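PDB 6G8G: TetR/AcrR family transcriptional regulator from Bradyrhizobium diazoefficiens, which acts as a flavonoid-responsive TetR-family repressor, binding DNA through an N-terminal helix-turn-helix and responding to the isoflavone genistein. Local coordinates for the genistein site and the interface of chains A and B. Residues are numbered along the deposited sequence; one frame, centred on the assembly and turned at random. Chains: chain A/B, TetR/AcrR family transcriptional regulator.

Contact 1 and contact 2 both lie between the C-terminal ligand-binding halves of the two subunits, with the centres of their C-alpha atoms about 19 Å apart. Helix 164-176 joins them: in chain B its last residue, B:Arg176, turns toward genistein in contact 1, while B:Gln170 and B:Leu174 of the same helix pack against chain A in contact 2. Helix 179-185 then brings B:Pro180 and B:Leu181 to the ligand, and helix 192-210 brings B:Phe205 and B:Ala209 to the two-fold seam. The flavonoid sits between the subunits, and helix 164-176 links its pocket to contact 2, so ligand binding and dimer geometry may be coupled.

Contact 1: the genistein site. Residues chain A 108, 176, 180-181; chain B 108, 113, 117, 176, 180-181. With GEN (genistein), chain C.
A:Leu181 and B:Leu181 both carry CG anti to the backbone N, and chi2 of 71° in A:Leu181 lays CD1 over the fused dihydroxybenzene ring of the genistein chromenone, 3.5 Å from genistein C1. B:Arg176 starts just as extended, then bends at chi3 (72°), which brings its guanidinium alongside the O4 hydroxyl at the ligand's rim. The two prolines work as a pair, each giving CB to the face of a different ring. A:Pro180 CB lies 3.6 Å from genistein C11 of the hydroxyphenyl ring, and B:Pro180 CB is 3.7 Å from genistein C6, the ketone carbon of the central pyranone ring. The B:Phe108 ring meets the fused dihydroxybenzene ring of genistein edge-to-face, planes 62° apart, with CZ 3.8 Å from genistein C3. Beside it B:Val117 directs CG2 toward genistein C1 and also crosses A:Leu181 obliquely, CG2 to CD1 3.6 Å, so the methyl over the ring is itself backed by the other chain. At the opposite end A:Phe108 turns its edge to the hydroxyl genistein O14, in the plane of its own ring, with CE1 3.7 Å away. The hydroxyl genistein O4 sits above one face of the B:Arg176 guanidinium, toward its rim, 3.2 Å from NE; a donor-acceptor bond is not made there. Recognition thus rests on shape and apolar packing around a largely buried ligand, with the guanidinium probably adding a favourable electrostatic field near O4. This is an inducer pocket shared by both subunits, through which genistein can bridge the dimer and probably influence the spacing of its DNA-binding heads.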
# COMPACT_ATOMS: atom_id res chain seq x y z
N PHE A 108 9.44 6.36 0.77
CA PHE A 108 9.03 5.00 1.12
C PHE A 108 10.15 4.21 1.70
O PHE A 108 9.97 3.51 2.69
CB PHE A 108 8.54 4.26 -0.11
CG PHE A 108 7.19 4.63 -0.49
CD1 PHE A 108 6.14 4.09 0.18
CD2 PHE A 108 6.95 5.51 -1.51
CE1 PHE A 108 4.84 4.41 -0.17
CE2 PHE A 108 5.65 5.87 -1.87
CZ PHE A 108 4.59 5.30 -1.20
N ARG A 176 6.01 3.23 -8.03
CA ARG A 176 5.88 2.70 -6.68
C ARG A 176 5.74 1.20 -6.75
O ARG A 176 6.31 0.48 -5.97
CB ARG A 176 4.61 3.33 -6.07
CG ARG A 176 4.30 2.97 -4.65
CD ARG A 176 3.19 3.84 -4.14
NE ARG A 176 1.91 3.48 -4.72
CZ ARG A 176 1.10 4.31 -5.37
NH1 ARG A 176 1.43 5.57 -5.56
NH2 ARG A 176 -0.04 3.87 -5.84
N PRO A 180 6.09 -0.67 -1.71
CA PRO A 180 5.60 -0.37 -0.38
C PRO A 180 5.32 -1.66 0.39
O PRO A 180 5.63 -1.75 1.57
CB PRO A 180 4.29 0.35 -0.65
CG PRO A 180 4.39 0.89 -2.02
CD PRO A 180 5.35 0.04 -2.77
N LEU A 181 4.75 -2.64 -0.30
CA LEU A 181 4.48 -3.95 0.27
C LEU A 181 5.74 -4.68 0.66
O LEU A 181 5.87 -5.15 1.78
CB LEU A 181 3.72 -4.84 -0.74
CG LEU A 181 3.49 -6.27 -0.23
CD1 LEU A 181 2.44 -6.26 0.88
CD2 LEU A 181 3.06 -7.15 -1.37
N PHE B 108 -8.91 -8.01 -2.76
CA PHE B 108 -8.39 -7.08 -1.74
C PHE B 108 -9.44 -6.82 -0.74
O PHE B 108 -9.25 -6.92 0.45
CB PHE B 108 -8.00 -5.71 -2.29
CG PHE B 108 -6.59 -5.65 -2.65
CD1 PHE B 108 -6.21 -6.12 -3.84
CD2 PHE B 108 -5.67 -5.22 -1.74
CE1 PHE B 108 -4.89 -6.14 -4.18
CE2 PHE B 108 -4.35 -5.25 -2.04
CZ PHE B 108 -3.95 -5.71 -3.28
N ASP B 113 -5.74 -10.76 2.47
CA ASP B 113 -4.47 -10.10 2.13
C ASP B 113 -3.98 -8.89 2.96
O ASP B 113 -2.86 -8.91 3.39
CB ASP B 113 -4.44 -9.63 0.67
CG ASP B 113 -3.95 -10.71 -0.31
OD1 ASP B 113 -4.22 -11.90 -0.04
OD2 ASP B 113 -3.29 -10.39 -1.34
N VAL B 117 -0.92 -8.86 5.79
CA VAL B 117 0.22 -7.95 5.68
C VAL B 117 0.35 -7.14 6.94
O VAL B 117 1.46 -6.87 7.42
CB VAL B 117 0.08 -7.03 4.48
CG1 VAL B 117 1.14 -5.96 4.50
CG2 VAL B 117 0.15 -7.85 3.18
N ARG B 176 -4.69 -1.59 -9.32
CA ARG B 176 -4.71 -1.50 -7.86
C ARG B 176 -4.59 -0.06 -7.42
O ARG B 176 -5.28 0.41 -6.53
CB ARG B 176 -3.50 -2.26 -7.37
CG ARG B 176 -3.34 -2.35 -5.87
CD ARG B 176 -2.27 -3.34 -5.50
NE ARG B 176 -0.95 -2.83 -5.81
CZ ARG B 176 -0.07 -3.42 -6.60
NH1 ARG B 176 -0.33 -4.58 -7.19
NH2 ARG B 176 1.10 -2.85 -6.81
N PRO B 180 -4.71 0.11 -1.60
CA PRO B 180 -4.27 -0.50 -0.34
C PRO B 180 -4.18 0.55 0.76
O PRO B 180 -4.54 0.30 1.92
CB PRO B 180 -2.89 -1.03 -0.67
CG PRO B 180 -2.89 -1.22 -2.15
CD PRO B 180 -3.89 -0.30 -2.75
N LEU B 181 -3.66 1.71 0.38
CA LEU B 181 -3.53 2.80 1.33
C LEU B 181 -4.91 3.27 1.77
O LEU B 181 -5.15 3.47 2.96
CB LEU B 181 -2.80 3.97 0.68
CG LEU B 181 -2.72 5.22 1.54
CD1 LEU B 181 -1.78 5.01 2.70
CD2 LEU B 181 -2.28 6.39 0.69
C1 GEN C . -0.92 -5.46 0.38
C2 GEN C . -0.86 -6.23 -0.83
O2 GEN C . -1.31 -7.53 -0.89
C3 GEN C . -0.34 -5.74 -2.03
C4 GEN C . 0.14 -4.46 -2.08
O4 GEN C . 0.64 -4.04 -3.27
C5 GEN C . 0.11 -3.62 -0.82
C6 GEN C . 0.62 -2.25 -0.81
O6 GEN C . 1.07 -1.80 -1.90
C7 GEN C . 0.60 -1.49 0.52
C8 GEN C . 0.01 -2.08 1.68
O9 GEN C . -0.47 -3.34 1.65
C10 GEN C . -0.45 -4.13 0.47
C11 GEN C . 0.92 -0.03 0.48
C12 GEN C . 1.20 0.82 1.57
C13 GEN C . 1.29 2.21 1.31
C14 GEN C . 1.02 2.77 0.03
O14 GEN C . 1.11 4.12 -0.21
C15 GEN C . 0.66 1.95 -1.04
C16 GEN C . 0.58 0.60 -0.79

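Contact 2: the interface of chains A and B. Residues chain A 170, 174, 205-206, 209-210; chain B 170, 174, 205-206, 209-210.
Helices 164-176 and 192-210 of each subunit pack against the same two helices of the partner across a two-fold axis, a four-helix dimer interface typical of the TetR family. A:Phe205 and its twin B:Phe205 are the main wedges: in A:Phe205 CG stands anti to the backbone N (chi1 -168°), sending the ring into the partner. B:Ala209 lies over one face, its CB 3.6 Å from CE1 of A:Phe205, while CB of B:Gln170 lies over the opposite face, toward the rim. The B:Gln170 chain runs extended beyond CG and meets the A:Phe205 ring tip to tip, with amide and ring planes 51° apart. At the far end of the ring, CZ of A:Phe205 touches CD1 of B:Phe206 at 3.6 Å, and B:Cys210 puts SG 3.8 Å from CE2 of A:Phe205. A:Phe205 and B:Phe205 slide past each other in opposite directions, CE1 to CE1 4.0 Å. Close to the axis A:Leu174 and B:Leu174 cross obliquely, with CD2 of A:Leu174 3.8 Å from CG of B:Leu174, and the methyls of A:Ala209 and B:Ala209 meet, CB to CB 3.7 Å. An alanine in place of A:Phe205 would probably loosen this seam, because it would lose the ring that B:Gln170 and B:Ala209 sandwich. Built mainly from apolar packing, with the A:Gln170 and B:Gln170 amides lying against the rings, the patch helps hold the two subunits together as the dimer that presents paired DNA-binding domains.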
# COMPACT_ATOMS: atom_id res chain seq x y z
N GLN A 170 -1.16 7.46 -12.21
CA GLN A 170 -0.71 6.30 -12.93
C GLN A 170 0.79 6.23 -12.92
O GLN A 170 1.36 5.17 -12.68
CB GLN A 170 -1.24 6.34 -14.34
CG GLN A 170 -2.72 6.02 -14.34
CD GLN A 170 -3.42 6.42 -15.63
OE1 GLN A 170 -2.99 7.33 -16.34
NE2 GLN A 170 -4.50 5.71 -15.95
N LEU A 174 2.92 3.23 -11.11
CA LEU A 174 3.90 2.44 -11.83
C LEU A 174 5.25 2.38 -11.12
O LEU A 174 5.83 1.33 -10.98
CB LEU A 174 4.12 2.98 -13.22
CG LEU A 174 2.91 2.73 -14.09
CD1 LEU A 174 2.99 3.57 -15.34
CD2 LEU A 174 2.82 1.25 -14.44
N PHE A 205 7.55 2.80 -19.23
CA PHE A 205 6.19 2.36 -19.50
C PHE A 205 5.25 3.54 -19.61
O PHE A 205 4.41 3.62 -20.50
CB PHE A 205 5.74 1.44 -18.38
CG PHE A 205 4.46 0.70 -18.66
CD1 PHE A 205 3.24 1.28 -18.45
CD2 PHE A 205 4.50 -0.61 -19.13
CE1 PHE A 205 2.08 0.59 -18.71
CE2 PHE A 205 3.33 -1.31 -19.39
CZ PHE A 205 2.12 -0.72 -19.18
N PHE A 206 5.36 4.45 -18.65
CA PHE A 206 4.57 5.65 -18.66
C PHE A 206 4.71 6.40 -19.97
O PHE A 206 3.72 6.90 -20.52
CB PHE A 206 5.01 6.55 -17.55
CG PHE A 206 4.21 7.79 -17.45
CD1 PHE A 206 2.93 7.74 -16.97
CD2 PHE A 206 4.72 8.98 -17.88
CE1 PHE A 206 2.17 8.87 -16.89
CE2 PHE A 206 3.95 10.12 -17.81
CZ PHE A 206 2.67 10.06 -17.31
N ALA A 209 3.04 4.71 -23.01
CA ALA A 209 1.63 5.04 -23.11
C ALA A 209 1.29 6.52 -23.43
O ALA A 209 0.21 6.77 -23.92
CB ALA A 209 0.94 4.67 -21.81
N CYS A 210 2.14 7.50 -23.09
CA CYS A 210 1.76 8.91 -23.19
C CYS A 210 2.53 9.76 -24.18
O CYS A 210 2.10 10.89 -24.47
CB CYS A 210 1.88 9.59 -21.84
SG CYS A 210 0.79 8.88 -20.62
N GLN B 170 3.09 -4.32 -13.74
CA GLN B 170 2.66 -2.99 -14.15
C GLN B 170 1.15 -2.94 -14.28
O GLN B 170 0.51 -1.99 -13.83
CB GLN B 170 3.35 -2.60 -15.45
CG GLN B 170 4.82 -2.33 -15.19
CD GLN B 170 5.72 -2.37 -16.42
OE1 GLN B 170 5.43 -3.03 -17.40
NE2 GLN B 170 6.85 -1.66 -16.35
N LEU B 174 -1.34 -0.63 -11.92
CA LEU B 174 -2.24 0.38 -12.49
C LEU B 174 -3.63 0.22 -11.96
O LEU B 174 -4.26 1.17 -11.58
CB LEU B 174 -2.27 0.28 -14.01
CG LEU B 174 -0.99 0.80 -14.65
CD1 LEU B 174 -0.90 0.36 -16.10
CD2 LEU B 174 -0.92 2.31 -14.53
N PHE B 205 -5.00 2.27 -20.12
CA PHE B 205 -3.63 2.74 -20.08
C PHE B 205 -2.65 1.62 -20.42
O PHE B 205 -1.69 1.80 -21.19
CB PHE B 205 -3.35 3.29 -18.69
CG PHE B 205 -2.06 4.08 -18.57
CD1 PHE B 205 -0.83 3.44 -18.40
CD2 PHE B 205 -2.09 5.45 -18.54
CE1 PHE B 205 0.33 4.16 -18.23
CE2 PHE B 205 -0.92 6.19 -18.38
CZ PHE B 205 0.29 5.55 -18.23
N PHE B 206 -2.87 0.48 -19.80
CA PHE B 206 -2.03 -0.66 -20.07
C PHE B 206 -1.97 -1.00 -21.56
O PHE B 206 -0.90 -1.32 -22.09
CB PHE B 206 -2.55 -1.86 -19.32
CG PHE B 206 -1.70 -3.06 -19.50
CD1 PHE B 206 -0.49 -3.16 -18.85
CD2 PHE B 206 -2.10 -4.08 -20.32
CE1 PHE B 206 0.31 -4.27 -19.00
CE2 PHE B 206 -1.32 -5.19 -20.47
CZ PHE B 206 -0.10 -5.28 -19.82
N ALA B 209 -0.03 1.43 -23.74
CA ALA B 209 1.42 1.17 -23.73
C ALA B 209 1.85 -0.10 -24.43
O ALA B 209 2.99 -0.19 -24.85
CB ALA B 209 1.93 1.15 -22.31
N CYS B 210 1.00 -1.12 -24.50
CA CYS B 210 1.47 -2.43 -24.96
C CYS B 210 0.88 -2.94 -26.26
O CYS B 210 1.39 -3.92 -26.81
CB CYS B 210 1.19 -3.48 -23.91
SG CYS B 210 2.05 -3.21 -22.40